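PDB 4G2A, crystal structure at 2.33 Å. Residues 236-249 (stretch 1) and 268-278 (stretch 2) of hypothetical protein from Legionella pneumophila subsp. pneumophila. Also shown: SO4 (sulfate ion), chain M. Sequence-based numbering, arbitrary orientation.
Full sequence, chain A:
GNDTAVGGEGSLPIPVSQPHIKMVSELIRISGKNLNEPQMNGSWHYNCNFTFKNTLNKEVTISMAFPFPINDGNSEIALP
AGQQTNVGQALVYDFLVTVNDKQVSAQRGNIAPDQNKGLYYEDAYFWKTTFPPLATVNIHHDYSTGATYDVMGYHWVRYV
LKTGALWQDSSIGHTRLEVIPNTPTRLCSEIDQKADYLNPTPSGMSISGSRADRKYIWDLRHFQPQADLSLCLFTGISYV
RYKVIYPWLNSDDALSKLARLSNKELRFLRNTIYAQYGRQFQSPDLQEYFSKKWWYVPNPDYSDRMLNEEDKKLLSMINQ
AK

Stretch 1, residues 236-249: GISYVRYKVIYPWL
Stretch 2 268-278: FLRNTIYAQYG

Residues 236-249 form one helix, which continues later in the chain; stretch 2 begins within a second helix, and a type I turn runs from Ala 275 to Gly 278. The axes approach to 10.4 Å with an angle of 149° between their directions, so the helices run roughly antiparallel. Ile 237 lies beside Gln 276 (CA to CA 5.8 Å), Ile 245 beside Ile 273 (CA to CA 7.4 Å) and Val 244 beside Leu 269 (CA to CA 7.8 Å).

The first helix is irregular. A wider pi-type turn spans 241-245, where Ile 245 N bonds to Val 240 O at 2.9 Å and Tyr 246 N to Arg 241 O at 2.8 Å. Pro 247, lacking an N-H, leaves a gap in the bonding, and the helix kinks there.

Apolar packing fills one end of the contact. Val 244 (chi1 t) and Leu 269 (t, p) both point toward the opposing helix, bringing Val 244 CG1 to 3.7 Å from Leu 269 CD1. Leucine suits this site because its branched end reaches both neighbours: CD1 packs on Val 244 CG1 and also lies 3.6 Å from Trp 248 NE1, while CD2 sits over the face of the Trp 248 five-membered ring, 3.9 Å from its centroid, in a CH-pi contact. Trp 248 holds chi1 m and chi2 111°. Ile 245 starts sideways, but its m, m rotamer carries CD1 to 3.7 Å from CG1 of Ile 273 (m, t).

Midway, Val 240 (t) places CG1 3.8 Å from Thr 272 CG2 and 3.7 Å from Gln 276 CG. Threonine serves both needs here: with chi1 m, its OG1 donates to Phe 268 O one turn back (2.7 Å), leaving CG2 for the two valines, Val 240 and Val 244.

Gln 276, the most extensively covered residue, stretches out with chi1 and chi2 both t. Its aliphatic part packs on Val 240, OE1 accepts from Arg 241 NE at 2.8 Å and a nearly straight 174°, and NE2 donates to Ile 273 O at 3.1 Å. Arg 241 also begins sideways, and its extended m, t, t chain with chi4 -177° delivers the guanidinium to these partners. Arg 241 NH2 donates to Tyr 277 OH at 3.1 Å, with a more bent angle of 143°. A sulfate ion, probably from the crystallisation liquor, accepts from Arg 241 NH2 through O4 (2.7 Å) and from NH1 through O2 (3.1 Å).

Ile 237 (chi1 m, chi2 -112°, between wells) brings CD1 to 3.3 Å from Gln 276 O and 4.1 Å from CD1 of Tyr 277, whose chi1 is m. Gly 278 then takes phi/psi 84/33, where a CB would jam against the preceding carbonyl.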

# COMPACT_ATOMS: atom_id res chain seq x y z
N GLY A 236 5.58 -11.78 -2.73
CA GLY A 236 5.98 -13.15 -3.02
C GLY A 236 4.98 -14.24 -2.68
O GLY A 236 4.46 -14.91 -3.57
N ILE A 237 4.73 -14.44 -1.37
CA ILE A 237 3.84 -15.49 -0.86
C ILE A 237 2.41 -15.27 -1.40
O ILE A 237 1.78 -16.25 -1.81
CB ILE A 237 3.87 -15.56 0.70
CG1 ILE A 237 5.32 -15.63 1.27
CG2 ILE A 237 2.96 -16.65 1.25
CD1 ILE A 237 5.78 -16.89 1.93
N SER A 238 1.89 -14.01 -1.40
CA SER A 238 0.54 -13.72 -1.89
C SER A 238 0.38 -14.08 -3.37
O SER A 238 -0.70 -14.53 -3.76
CB SER A 238 0.16 -12.26 -1.66
OG SER A 238 0.18 -11.92 -0.28
N TYR A 239 1.42 -13.87 -4.20
CA TYR A 239 1.35 -14.23 -5.61
C TYR A 239 1.20 -15.74 -5.75
O TYR A 239 0.28 -16.20 -6.43
CB TYR A 239 2.57 -13.72 -6.40
CG TYR A 239 2.63 -14.34 -7.78
CD1 TYR A 239 1.84 -13.86 -8.82
CD2 TYR A 239 3.41 -15.47 -8.02
CE1 TYR A 239 1.84 -14.47 -10.07
CE2 TYR A 239 3.42 -16.09 -9.27
CZ TYR A 239 2.64 -15.58 -10.30
OH TYR A 239 2.66 -16.18 -11.53
N VAL A 240 2.08 -16.51 -5.10
CA VAL A 240 2.08 -17.98 -5.15
C VAL A 240 0.78 -18.56 -4.56
O VAL A 240 0.23 -19.50 -5.13
CB VAL A 240 3.35 -18.56 -4.47
CG1 VAL A 240 3.35 -20.10 -4.45
CG2 VAL A 240 4.60 -18.06 -5.18
N ARG A 241 0.24 -17.97 -3.50
CA ARG A 241 -1.00 -18.47 -2.90
C ARG A 241 -2.23 -18.22 -3.78
O ARG A 241 -2.96 -19.15 -4.07
CB ARG A 241 -1.21 -17.87 -1.51
CG ARG A 241 -0.23 -18.47 -0.55
CD ARG A 241 -0.43 -18.07 0.88
NE ARG A 241 0.55 -18.76 1.71
CZ ARG A 241 0.60 -18.68 3.03
NH1 ARG A 241 -0.29 -17.94 3.69
NH2 ARG A 241 1.52 -19.34 3.71
N TYR A 242 -2.44 -17.00 -4.22
CA TYR A 242 -3.65 -16.67 -4.96
C TYR A 242 -3.58 -16.94 -6.46
O TYR A 242 -4.64 -17.14 -7.05
CB TYR A 242 -4.02 -15.22 -4.70
CG TYR A 242 -4.49 -15.00 -3.28
CD1 TYR A 242 -3.58 -14.74 -2.26
CD2 TYR A 242 -5.84 -15.06 -2.96
CE1 TYR A 242 -4.02 -14.50 -0.95
CE2 TYR A 242 -6.29 -14.81 -1.66
CZ TYR A 242 -5.37 -14.53 -0.66
OH TYR A 242 -5.83 -14.31 0.62
N LYS A 243 -2.39 -16.94 -7.07
CA LYS A 243 -2.27 -17.17 -8.51
C LYS A 243 -1.80 -18.58 -8.86
O LYS A 243 -1.92 -18.97 -10.02
CB LYS A 243 -1.33 -16.13 -9.16
CG LYS A 243 -1.72 -14.66 -8.94
CD LYS A 243 -3.09 -14.26 -9.50
CE LYS A 243 -3.19 -14.40 -11.00
NZ LYS A 243 -4.49 -13.86 -11.48
N VAL A 244 -1.25 -19.33 -7.90
CA VAL A 244 -0.75 -20.67 -8.21
C VAL A 244 -1.47 -21.73 -7.37
O VAL A 244 -2.05 -22.62 -7.97
CB VAL A 244 0.81 -20.81 -8.12
CG1 VAL A 244 1.27 -22.15 -8.67
CG2 VAL A 244 1.53 -19.68 -8.88
N ILE A 245 -1.45 -21.64 -6.02
CA ILE A 245 -2.02 -22.68 -5.15
C ILE A 245 -3.57 -22.67 -5.12
O ILE A 245 -4.18 -23.70 -5.43
CB ILE A 245 -1.45 -22.64 -3.69
CG1 ILE A 245 0.11 -22.56 -3.58
CG2 ILE A 245 -2.05 -23.71 -2.78
CD1 ILE A 245 0.98 -23.36 -4.51
N TYR A 246 -4.19 -21.55 -4.69
CA TYR A 246 -5.65 -21.45 -4.52
C TYR A 246 -6.44 -21.71 -5.84
O TYR A 246 -7.46 -22.40 -5.75
CB TYR A 246 -6.06 -20.11 -3.87
CG TYR A 246 -5.50 -19.84 -2.48
CD1 TYR A 246 -4.69 -20.78 -1.83
CD2 TYR A 246 -5.75 -18.64 -1.82
CE1 TYR A 246 -4.14 -20.52 -0.57
CE2 TYR A 246 -5.21 -18.37 -0.56
CZ TYR A 246 -4.41 -19.31 0.06
OH TYR A 246 -3.89 -19.05 1.32
N PRO A 247 -6.03 -21.28 -7.07
CA PRO A 247 -6.82 -21.63 -8.26
C PRO A 247 -7.01 -23.14 -8.42
O PRO A 247 -8.12 -23.55 -8.78
CB PRO A 247 -6.02 -21.04 -9.41
CG PRO A 247 -5.26 -19.93 -8.79
CD PRO A 247 -4.89 -20.42 -7.44
N TRP A 248 -5.97 -23.97 -8.09
CA TRP A 248 -6.03 -25.44 -8.13
C TRP A 248 -6.93 -25.99 -7.05
O TRP A 248 -7.65 -26.97 -7.28
CB TRP A 248 -4.64 -26.08 -8.00
CG TRP A 248 -3.81 -25.98 -9.23
CD1 TRP A 248 -2.70 -25.22 -9.41
CD2 TRP A 248 -4.07 -26.63 -10.49
NE1 TRP A 248 -2.26 -25.31 -10.72
CE2 TRP A 248 -3.08 -26.18 -11.40
CE3 TRP A 248 -5.05 -27.53 -10.94
CZ2 TRP A 248 -3.02 -26.65 -12.72
CZ3 TRP A 248 -4.99 -27.98 -12.25
CH2 TRP A 248 -3.99 -27.53 -13.12
N LEU A 249 -6.90 -25.38 -5.85
CA LEU A 249 -7.74 -25.86 -4.76
C LEU A 249 -9.20 -25.50 -4.97
O LEU A 249 -10.05 -26.32 -4.64
CB LEU A 249 -7.24 -25.36 -3.39
CG LEU A 249 -5.93 -25.99 -2.89
CD1 LEU A 249 -5.33 -25.18 -1.80
CD2 LEU A 249 -6.16 -27.37 -2.37
N PHE A 268 7.16 -28.50 -11.79
CA PHE A 268 7.29 -27.08 -11.40
C PHE A 268 6.18 -26.67 -10.42
O PHE A 268 6.49 -25.97 -9.46
CB PHE A 268 7.31 -26.14 -12.62
CG PHE A 268 8.52 -26.29 -13.53
CD1 PHE A 268 9.78 -26.57 -13.01
CD2 PHE A 268 8.40 -26.11 -14.90
CE1 PHE A 268 10.90 -26.68 -13.85
CE2 PHE A 268 9.52 -26.20 -15.74
CZ PHE A 268 10.76 -26.49 -15.21
N LEU A 269 4.92 -27.15 -10.62
CA LEU A 269 3.80 -26.84 -9.72
C LEU A 269 4.05 -27.35 -8.32
O LEU A 269 3.81 -26.61 -7.35
CB LEU A 269 2.46 -27.39 -10.25
CG LEU A 269 1.25 -27.29 -9.28
CD1 LEU A 269 0.88 -25.83 -8.98
CD2 LEU A 269 0.07 -28.03 -9.81
N ARG A 270 4.50 -28.62 -8.20
CA ARG A 270 4.79 -29.28 -6.93
C ARG A 270 5.88 -28.55 -6.17
O ARG A 270 5.76 -28.36 -4.95
CB ARG A 270 5.23 -30.74 -7.18
CG ARG A 270 5.78 -31.45 -5.93
CD ARG A 270 6.52 -32.75 -6.24
NE ARG A 270 5.71 -33.72 -6.97
CZ ARG A 270 4.74 -34.47 -6.43
NH1 ARG A 270 4.43 -34.35 -5.14
NH2 ARG A 270 4.06 -35.32 -7.19
N ASN A 271 6.97 -28.20 -6.86
CA ASN A 271 8.13 -27.60 -6.25
C ASN A 271 7.92 -26.12 -5.90
O ASN A 271 8.53 -25.66 -4.93
CB ASN A 271 9.34 -27.85 -7.12
CG ASN A 271 9.83 -29.27 -6.94
OD1 ASN A 271 10.46 -29.60 -5.94
ND2 ASN A 271 9.45 -30.18 -7.83
N THR A 272 6.95 -25.43 -6.57
CA THR A 272 6.54 -24.04 -6.31
C THR A 272 5.90 -23.96 -4.89
O THR A 272 6.02 -22.92 -4.22
CB THR A 272 5.59 -23.60 -7.43
OG1 THR A 272 6.35 -23.45 -8.62
CG2 THR A 272 4.86 -22.27 -7.15
N ILE A 273 5.26 -25.07 -4.45
CA ILE A 273 4.60 -25.19 -3.14
C ILE A 273 5.64 -24.97 -2.03
O ILE A 273 5.33 -24.31 -1.04
CB ILE A 273 3.83 -26.55 -3.01
CG1 ILE A 273 2.67 -26.64 -4.03
CG2 ILE A 273 3.29 -26.75 -1.58
CD1 ILE A 273 2.08 -28.03 -4.24
N TYR A 274 6.88 -25.46 -2.25
CA TYR A 274 8.02 -25.38 -1.34
C TYR A 274 8.86 -24.12 -1.58
O TYR A 274 9.41 -23.58 -0.62
CB TYR A 274 8.93 -26.61 -1.54
CG TYR A 274 8.24 -27.93 -1.33
CD1 TYR A 274 8.15 -28.49 -0.06
CD2 TYR A 274 7.75 -28.67 -2.40
CE1 TYR A 274 7.57 -29.74 0.14
CE2 TYR A 274 7.12 -29.90 -2.21
CZ TYR A 274 7.04 -30.43 -0.93
OH TYR A 274 6.45 -31.66 -0.71
N ALA A 275 9.00 -23.69 -2.86
CA ALA A 275 9.77 -22.50 -3.32
C ALA A 275 9.18 -21.22 -2.76
O ALA A 275 9.88 -20.22 -2.61
CB ALA A 275 9.78 -22.45 -4.83
N GLN A 276 7.88 -21.28 -2.43
CA GLN A 276 7.02 -20.29 -1.77
C GLN A 276 7.69 -19.82 -0.47
O GLN A 276 7.60 -18.64 -0.13
CB GLN A 276 5.67 -21.00 -1.44
CG GLN A 276 4.54 -20.12 -0.92
CD GLN A 276 3.38 -20.86 -0.27
OE1 GLN A 276 2.61 -20.29 0.51
NE2 GLN A 276 3.23 -22.15 -0.55
N TYR A 277 8.36 -20.74 0.26
CA TYR A 277 9.01 -20.47 1.55
C TYR A 277 10.54 -20.37 1.44
O TYR A 277 11.24 -20.23 2.44
CB TYR A 277 8.60 -21.55 2.56
CG TYR A 277 7.09 -21.68 2.70
CD1 TYR A 277 6.34 -20.67 3.30
CD2 TYR A 277 6.42 -22.79 2.21
CE1 TYR A 277 4.96 -20.76 3.41
CE2 TYR A 277 5.03 -22.90 2.31
CZ TYR A 277 4.31 -21.89 2.93
OH TYR A 277 2.95 -21.96 3.06
N GLY A 278 11.05 -20.42 0.22
CA GLY A 278 12.47 -20.28 -0.05
C GLY A 278 13.33 -21.52 0.09
O GLY A 278 14.51 -21.40 0.43
S SO4 M . 0.15 -19.53 7.27
O1 SO4 M . -0.37 -20.77 7.87
O2 SO4 M . -0.93 -18.85 6.53
O3 SO4 M . 0.66 -18.63 8.33
O4 SO4 M . 1.24 -19.88 6.35